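Local coordinates for protein cellulosomal scaffoldin (Acetivibrio cellulolyticus, PDB 3ZUC) that serves, through this family 3b carbohydrate-binding module of the scaffoldin ScaA, to bind crystalline cellulose as part of the cellulosome, at residues K25-L38 with G96-G108. Numbering follows the deposited sequence. Where two conformers were deposited one is given.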
ATOM      1  N   LYS A  25       2.693  -4.533  -3.971  1.00  6.54           N
ATOM      2  CA  LYS A  25       3.138  -3.772  -5.127  1.00  7.31           C
ATOM      3  C   LYS A  25       2.001  -2.890  -5.610  1.00  6.48           C
ATOM      4  O   LYS A  25       0.941  -3.398  -5.978  1.00  7.53           O
ATOM      5  CB  LYS A  25       3.571  -4.720  -6.283  1.00  9.62           C
ATOM      6  CG  LYS A  25       4.826  -5.447  -5.983  1.00 10.97           C
ATOM      7  CD  LYS A  25       5.323  -6.250  -7.137  1.00 11.67           C
ATOM      8  CE  LYS A  25       5.684  -5.422  -8.351  1.00 11.46           C
ATOM      9  NZ  LYS A  25       6.751  -6.114  -9.174  1.00 10.41           N
ATOM     10  N   PHE A  26       2.233  -1.583  -5.624  1.00  6.45           N
ATOM     11  CA  PHE A  26       1.264  -0.624  -6.090  1.00  6.65           C
ATOM     12  C   PHE A  26       1.740   0.027  -7.382  1.00  6.88           C
ATOM     13  O   PHE A  26       2.935   0.276  -7.553  1.00  7.89           O
ATOM     14  CB  PHE A  26       1.105   0.526  -5.081  1.00  7.40           C
ATOM     15  CG  PHE A  26       0.449   0.164  -3.777  1.00  7.56           C
ATOM     16  CD1 PHE A  26       1.158  -0.370  -2.729  1.00  8.90           C
ATOM     17  CD2 PHE A  26      -0.903   0.414  -3.590  1.00  8.14           C
ATOM     18  CE1 PHE A  26       0.482  -0.656  -1.505  1.00 10.28           C
ATOM     19  CE2 PHE A  26      -1.544   0.154  -2.403  1.00  9.85           C
ATOM     20  CZ  PHE A  26      -0.862  -0.377  -1.390  1.00 10.21           C
ATOM     21  N   ARG A  27       0.804   0.363  -8.262  1.00  7.03           N
ATOM     22  CA  ARG A  27       1.077   1.254  -9.384  1.00  7.57           C
ATOM     23  C   ARG A  27       0.104   2.407  -9.282  1.00  7.22           C
ATOM     24  O   ARG A  27      -1.110   2.203  -9.236  1.00  7.99           O
ATOM     25  CB  ARG A  27       0.958   0.548 -10.738  1.00  8.67           C
ATOM     26  CG  ARG A  27       1.284   1.494 -11.908  1.00  9.51           C
ATOM     27  CD  ARG A  27       1.641   0.752 -13.171  1.00 10.88           C
ATOM     28  NE  ARG A  27       0.506   0.011 -13.682  1.00 11.37           N
ATOM     29  CZ  ARG A  27       0.599  -0.909 -14.628  1.00 13.01           C
ATOM     30  NH1 ARG A  27       1.784  -1.215 -15.145  1.00 13.68           N
ATOM     31  NH2 ARG A  27      -0.491  -1.522 -15.043  1.00 14.00           N
ATOM     32  N   LEU A  28       0.658   3.607  -9.218  1.00  7.12           N
ATOM     33  CA  LEU A  28      -0.112   4.825  -9.060  1.00  7.38           C
ATOM     34  C   LEU A  28      -0.050   5.611 -10.353  1.00  7.88           C
ATOM     35  O   LEU A  28       1.043   5.896 -10.835  1.00  8.76           O
ATOM     36  CB  LEU A  28       0.467   5.679  -7.939  1.00  8.08           C
ATOM     37  CG  LEU A  28       0.695   4.963  -6.607  1.00  8.61           C
ATOM     38  CD1 LEU A  28       1.275   5.948  -5.599  1.00  9.58           C
ATOM     39  CD2 LEU A  28      -0.549   4.249  -6.085  1.00  9.32           C
ATOM     40  N   THR A  29      -1.209   5.987 -10.895  1.00  8.24           N
ATOM     41  CA  THR A  29      -1.277   6.727 -12.155  1.00  9.33           C
ATOM     42  C   THR A  29      -2.008   8.031 -11.957  1.00  9.43           C
ATOM     43  O   THR A  29      -3.104   8.057 -11.397  1.00 10.06           O
ATOM     44  CB  THR A  29      -1.994   5.906 -13.245  1.00 10.82           C
ATOM     45  OG1 THR A  29      -1.335   4.650 -13.424  1.00 11.35           O
ATOM     46  CG2 THR A  29      -2.001   6.647 -14.593  1.00 12.09           C
ATOM     47  N   ASN A  30      -1.385   9.116 -12.398  1.00  9.77           N
ATOM     48  CA  ASN A  30      -2.061  10.401 -12.443  1.00 10.56           C
ATOM     49  C   ASN A  30      -2.882  10.464 -13.727  1.00 11.51           C
ATOM     50  O   ASN A  30      -2.322  10.560 -14.804  1.00 12.74           O
ATOM     51  CB  ASN A  30      -1.034  11.530 -12.393  1.00 10.96           C
ATOM     52  CG  ASN A  30      -1.666  12.892 -12.377  1.00 11.50           C
ATOM     53  OD1 ASN A  30      -2.870  13.047 -12.588  1.00 12.83           O
ATOM     54  ND2 ASN A  30      -0.863  13.898 -12.122  1.00 11.55           N
ATOM     55  N   THR A  31      -4.203  10.351 -13.600  1.00 12.00           N
ATOM     56  CA  THR A  31      -5.083  10.306 -14.762  1.00 14.24           C
ATOM     57  C   THR A  31      -5.592  11.685 -15.151  1.00 16.55           C
ATOM     58  O   THR A  31      -6.450  11.812 -16.021  1.00 19.28           O
ATOM     59  CB  THR A  31      -6.284   9.386 -14.496  1.00 14.77           C
ATOM     60  OG1 THR A  31      -7.052   9.898 -13.405  1.00 15.65           O
ATOM     61  CG2 THR A  31      -5.824   7.988 -14.166  1.00 15.38           C
ATOM     62  N   GLY A  32      -5.085  12.716 -14.493  1.00 17.11           N
ATOM     63  CA  GLY A  32      -5.520  14.072 -14.764  1.00 18.45           C
ATOM     64  C   GLY A  32      -4.444  14.895 -15.444  1.00 17.88           C
ATOM     65  O   GLY A  32      -3.378  14.404 -15.819  1.00 18.42           O
ATOM     66  N   SER A  33      -4.721  16.185 -15.565  1.00 18.28           N
ATOM     67  CA  SER A  33      -3.845  17.078 -16.300  1.00 19.23           C
ATOM     68  C   SER A  33      -2.953  17.905 -15.375  1.00 19.63           C
ATOM     69  O   SER A  33      -2.052  18.585 -15.847  1.00 21.62           O
ATOM     70  CB  SER A  33      -4.667  18.015 -17.176  1.00 21.25           C
ATOM     71  OG  SER A  33      -5.536  18.747 -16.346  1.00 23.11           O
ATOM     72  N   ASN A  34      -3.199  17.855 -14.070  1.00 19.37           N
ATOM     73  CA  ASN A  34      -2.382  18.609 -13.124  1.00 20.03           C
ATOM     74  C   ASN A  34      -1.519  17.673 -12.303  1.00 18.85           C
ATOM     75  O   ASN A  34      -1.925  16.570 -11.960  1.00 18.63           O
ATOM     76  CB  ASN A  34      -3.249  19.472 -12.205  1.00 22.36           C
ATOM     77  CG  ASN A  34      -3.974  20.568 -12.958  1.00 24.08           C
ATOM     78  OD1 ASN A  34      -3.403  21.614 -13.244  1.00 25.09           O
ATOM     79  ND2 ASN A  34      -5.232  20.327 -13.298  1.00 24.34           N
ATOM     80  N   ALA A  35      -0.307  18.103 -11.993  1.00 17.80           N
ATOM     81  CA  ALA A  35       0.596  17.271 -11.206  1.00 17.27           C
ATOM     82  C   ALA A  35       0.048  17.013  -9.807  1.00 16.23           C
ATOM     83  O   ALA A  35      -0.709  17.807  -9.240  1.00 17.86           O
ATOM     84  CB  ALA A  35       1.972  17.920 -11.116  1.00 18.54           C
ATOM     85  N   ILE A  36       0.432  15.863  -9.273  1.00 14.38           N
ATOM     86  CA  ILE A  36       0.054  15.465  -7.936  1.00 13.50           C
ATOM     87  C   ILE A  36       1.286  15.501  -7.042  1.00 12.98           C
ATOM     88  O   ILE A  36       2.336  14.929  -7.378  1.00 13.55           O
ATOM     89  CB  ILE A  36      -0.541  14.045  -7.959  1.00 13.42           C
ATOM     90  CG1 ILE A  36      -1.946  14.095  -8.574  1.00 13.28           C
ATOM     91  CG2 ILE A  36      -0.577  13.453  -6.557  1.00 14.56           C
ATOM     92  CD1 ILE A  36      -2.546  12.751  -8.882  1.00 13.70           C
ATOM     93  N   ASN A  37       1.157  16.147  -5.891  1.00 12.54           N
ATOM     94  CA  ASN A  37       2.242  16.198  -4.912  1.00 12.69           C
ATOM     95  C   ASN A  37       2.291  14.915  -4.087  1.00 10.97           C
ATOM     96  O   ASN A  37       1.424  14.685  -3.237  1.00 11.21           O
ATOM     97  CB  ASN A  37       2.079  17.415  -3.992  1.00 14.82           C
ATOM     98  CG  ASN A  37       3.290  17.627  -3.099  1.00 17.97           C
ATOM     99  OD1 ASN A  37       4.139  16.748  -2.972  1.00 19.43           O
ATOM    100  ND2 ASN A  37       3.363  18.782  -2.458  1.00 20.55           N
ATOM    101  N   LEU A  38       3.293  14.081  -4.319  1.00 10.60           N
ATOM    102  CA  LEU A  38       3.337  12.786  -3.669  1.00 10.22           C
ATOM    103  C   LEU A  38       3.498  12.882  -2.165  1.00  9.85           C
ATOM    104  O   LEU A  38       3.088  11.961  -1.451  1.00 10.06           O
ATOM    105  CB  LEU A  38       4.444  11.927  -4.262  1.00 10.73           C
ATOM    106  CG  LEU A  38       4.138  11.420  -5.677  1.00 11.53           C
ATOM    107  CD1 LEU A  38       5.394  10.841  -6.309  1.00 12.55           C
ATOM    108  CD2 LEU A  38       3.047  10.388  -5.694  1.00 12.24           C
ATOM    109  N   GLY A  96       8.982  14.151  -4.824  1.00 11.09           N
ATOM    110  CA  GLY A  96       8.560  15.051  -5.885  1.00 11.76           C
ATOM    111  C   GLY A  96       7.112  14.887  -6.292  1.00 11.64           C
ATOM    112  O   GLY A  96       6.258  14.513  -5.491  1.00 12.80           O
ATOM    113  N   THR A  97       6.853  15.191  -7.558  1.00 12.61           N
ATOM    114  CA  THR A  97       5.507  15.185  -8.099  1.00 14.00           C
ATOM    115  C   THR A  97       5.312  14.084  -9.114  1.00 13.64           C
ATOM    116  O   THR A  97       6.261  13.611  -9.746  1.00 13.91           O
ATOM    117  CB  THR A  97       5.201  16.505  -8.808  1.00 16.59           C
ATOM    118  OG1 THR A  97       6.122  16.694  -9.898  1.00 18.77           O
ATOM    119  CG2 THR A  97       5.315  17.647  -7.837  1.00 17.42           C
ATOM    120  N   LEU A  98       4.057  13.691  -9.266  1.00 13.11           N
ATOM    121  CA  LEU A  98       3.664  12.719 -10.267  1.00 13.14           C
ATOM    122  C   LEU A  98       2.986  13.481 -11.396  1.00 13.69           C
ATOM    123  O   LEU A  98       1.916  14.076 -11.204  1.00 13.43           O
ATOM    124  CB  LEU A  98       2.719  11.682  -9.663  1.00 12.52           C
ATOM    125  CG  LEU A  98       2.273  10.552 -10.593  1.00 12.57           C
ATOM    126  CD1 LEU A  98       3.438   9.701 -11.058  1.00 13.57           C
ATOM    127  CD2 LEU A  98       1.238   9.687  -9.894  1.00 13.38           C
ATOM    128  N   ALA A  99       3.641  13.499 -12.554  1.00 15.47           N
ATOM    129  CA  ALA A  99       3.193  14.282 -13.689  1.00 16.47           C
ATOM    130  C   ALA A  99       1.910  13.745 -14.274  1.00 15.44           C
ATOM    131  O   ALA A  99       1.582  12.572 -14.134  1.00 14.33           O
ATOM    132  CB  ALA A  99       4.261  14.306 -14.761  1.00 17.88           C
ATOM    133  N   ALA A 100       1.181  14.628 -14.943  1.00 17.01           N
ATOM    134  CA  ALA A 100      -0.023  14.252 -15.643  1.00 17.26           C
ATOM    135  C   ALA A 100       0.212  13.045 -16.540  1.00 16.93           C
ATOM    136  O   ALA A 100       1.225  12.969 -17.235  1.00 18.17           O
ATOM    137  CB  ALA A 100      -0.518  15.436 -16.475  1.00 18.58           C
ATOM    138  N   ASN A 101      -0.732  12.114 -16.525  0.55 17.00           N
ATOM    139  CA  ASN A 101      -0.687  10.988 -17.437  0.55 17.79           C
ATOM    140  C   ASN A 101       0.638  10.248 -17.313  0.55 17.21           C
ATOM    141  O   ASN A 101       1.270   9.913 -18.321  0.55 18.14           O
ATOM    142  CB  ASN A 101      -0.901  11.497 -18.857  0.55 19.53           C
ATOM    143  CG  ASN A 101      -2.109  12.386 -18.953  0.55 20.96           C
ATOM    144  OD1 ASN A 101      -3.211  11.988 -18.571  0.55 21.87           O
ATOM    145  ND2 ASN A 101      -1.904  13.612 -19.411  0.55 21.67           N
ATOM    146  N   THR A 102       1.080  10.043 -16.073  1.00 15.91           N
ATOM    147  CA  THR A 102       2.249   9.199 -15.799  1.00 14.82           C
ATOM    148  C   THR A 102       1.980   8.320 -14.620  1.00 12.10           C
ATOM    149  O   THR A 102       1.100   8.595 -13.808  1.00 11.37           O
ATOM    150  CB  THR A 102       3.542   9.996 -15.558  1.00 17.16           C
ATOM    151  OG1 THR A 102       3.562  10.634 -14.281  1.00 18.63           O
ATOM    152  CG2 THR A 102       3.696  11.047 -16.600  1.00 18.36           C
ATOM    153  N   SER A 103       2.765   7.261 -14.498  0.58 12.02           N
ATOM    154  CA  SER A 103       2.597   6.334 -13.406  0.58 11.10           C
ATOM    155  C   SER A 103       3.924   5.968 -12.781  0.58 10.27           C
ATOM    156  O   SER A 103       4.978   6.026 -13.423  0.58 11.58           O
ATOM    157  CB  SER A 103       1.923   5.066 -13.899  0.58 12.50           C
ATOM    158  OG  SER A 103       2.787   4.365 -14.772  0.58 12.76           O
ATOM    159  N   ILE A 104       3.847   5.570 -11.520  1.00  8.98           N
ATOM    160  CA  ILE A 104       4.990   5.050 -10.798  1.00  8.81           C
ATOM    161  C   ILE A 104       4.592   3.776 -10.073  1.00  8.28           C
ATOM    162  O   ILE A 104       3.461   3.606  -9.620  1.00  9.08           O
ATOM    163  CB  ILE A 104       5.553   6.045  -9.781  1.00 10.22           C
ATOM    164  CG1 ILE A 104       4.488   6.480  -8.782  1.00 10.81           C
ATOM    165  CG2 ILE A 104       6.201   7.240 -10.494  1.00 11.15           C
ATOM    166  CD1 ILE A 104       5.035   7.206  -7.553  1.00 13.05           C
ATOM    167  N   GLU A 105       5.560   2.882  -9.924  1.00  9.18           N
ATOM    168  CA  GLU A 105       5.410   1.695  -9.095  1.00  9.14           C
ATOM    169  C   GLU A 105       6.000   1.951  -7.705  1.00  8.04           C
ATOM    170  O   GLU A 105       6.962   2.710  -7.549  1.00  8.73           O
ATOM    171  CB  GLU A 105       6.123   0.490  -9.735  1.00 10.55           C
ATOM    172  CG  GLU A 105       5.505   0.053 -11.074  1.00 12.62           C
ATOM    173  CD  GLU A 105       6.083  -1.225 -11.679  1.00 14.73           C
ATOM    174  OE1 GLU A 105       6.200  -2.243 -10.982  1.00 13.69           O
ATOM    175  OE2 GLU A 105       6.356  -1.227 -12.900  1.00 19.56           O
ATOM    176  N   VAL A 106       5.431   1.276  -6.706  1.00  7.74           N
ATOM    177  CA  VAL A 106       5.952   1.252  -5.349  1.00  7.63           C
ATOM    178  C   VAL A 106       5.974  -0.213  -4.929  1.00  6.62           C
ATOM    179  O   VAL A 106       4.927  -0.834  -4.784  1.00  7.83           O
ATOM    180  CB  VAL A 106       5.074   2.062  -4.408  1.00  9.74           C
ATOM    181  CG1 VAL A 106       5.627   2.002  -3.017  1.00 11.51           C
ATOM    182  CG2 VAL A 106       4.990   3.511  -4.877  1.00 12.75           C
ATOM    183  N   GLN A 107       7.169  -0.763  -4.760  1.00  6.51           N
ATOM    184  CA  GLN A 107       7.355  -2.189  -4.500  1.00  6.28           C
ATOM    185  C   GLN A 107       8.030  -2.361  -3.142  1.00  6.70           C
ATOM    186  O   GLN A 107       9.125  -1.837  -2.921  1.00  7.76           O
ATOM    187  CB  GLN A 107       8.240  -2.784  -5.591  1.00  7.43           C
ATOM    188  CG  GLN A 107       8.595  -4.235  -5.405  1.00  7.62           C
ATOM    189  CD  GLN A 107       9.192  -4.814  -6.656  1.00  8.33           C
ATOM    190  OE1 GLN A 107       8.659  -4.597  -7.748  1.00  8.93           O
ATOM    191  NE2 GLN A 107      10.289  -5.543  -6.530  1.00  8.27           N
ATOM    192  N   GLY A 108       7.279  -2.939  -2.205  0.54  7.79           N
ATOM    193  CA  GLY A 108       7.739  -3.096  -0.826  0.54  9.25           C
ATOM    194  C   GLY A 108       7.551  -4.491  -0.235  0.54  8.21           C
ATOM    195  O   GLY A 108       6.840  -5.318  -0.801  0.54  7.30           O
TER
HETATM  196  O   HOH W   1       6.409  -4.807 -11.607  1.00 14.75           O
HETATM  197  O   HOH W   2       4.405   0.130 -14.861  1.00 18.16           O
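Phe-26 and Val-106 pair through two backbone hydrogen bonds, as do Leu-28 and Ile-104, joining antiparallel strands 24-30 and 102-112 in one sheet of the CBM3 beta-sandwich. Their side chains enter the tightly packed interior, where Phe-91 of the facing sheet touches Leu-28, Leu-38 and Val-106. Ile-104 CD1 and Leu-38 CD1 meet tip to tip at 3.9 Å, while the Leu-38 side chain lies obliquely across Leu-98, CD2 4.2 Å from Leu-98 CB.

The other face, carrying Lys-25, Arg-27, Glu-105 and Gln-107, is looser, polar and partly bridged by water. Lys-25 runs beside Gln-107, and its bend at chi3 (63°) brings NZ into a 2.8 Å hydrogen bond with Gln-107 OE1, which it meets from above the amide plane. One water links Lys-25 NZ to Glu-105 OE1, which also bonds Tyr-133; another joins Arg-27 NH1 to Glu-105 OE2, while Arg-27 NE pairs with Glu-9.

After Asn-30 and before Thr-102 the two segments bend away and pair again, Ile-36 with Leu-98. Buried Asn-30 ties this bend together: OD1 takes the N-H of Gly-32 in an Asx turn, and ND2 gives an almost straight bond (177°) to Asn-34 O. ND2 also gives a 2.9 Å hydrogen bond to Leu-98 O, which accepts Ile-36 N from the opposite face.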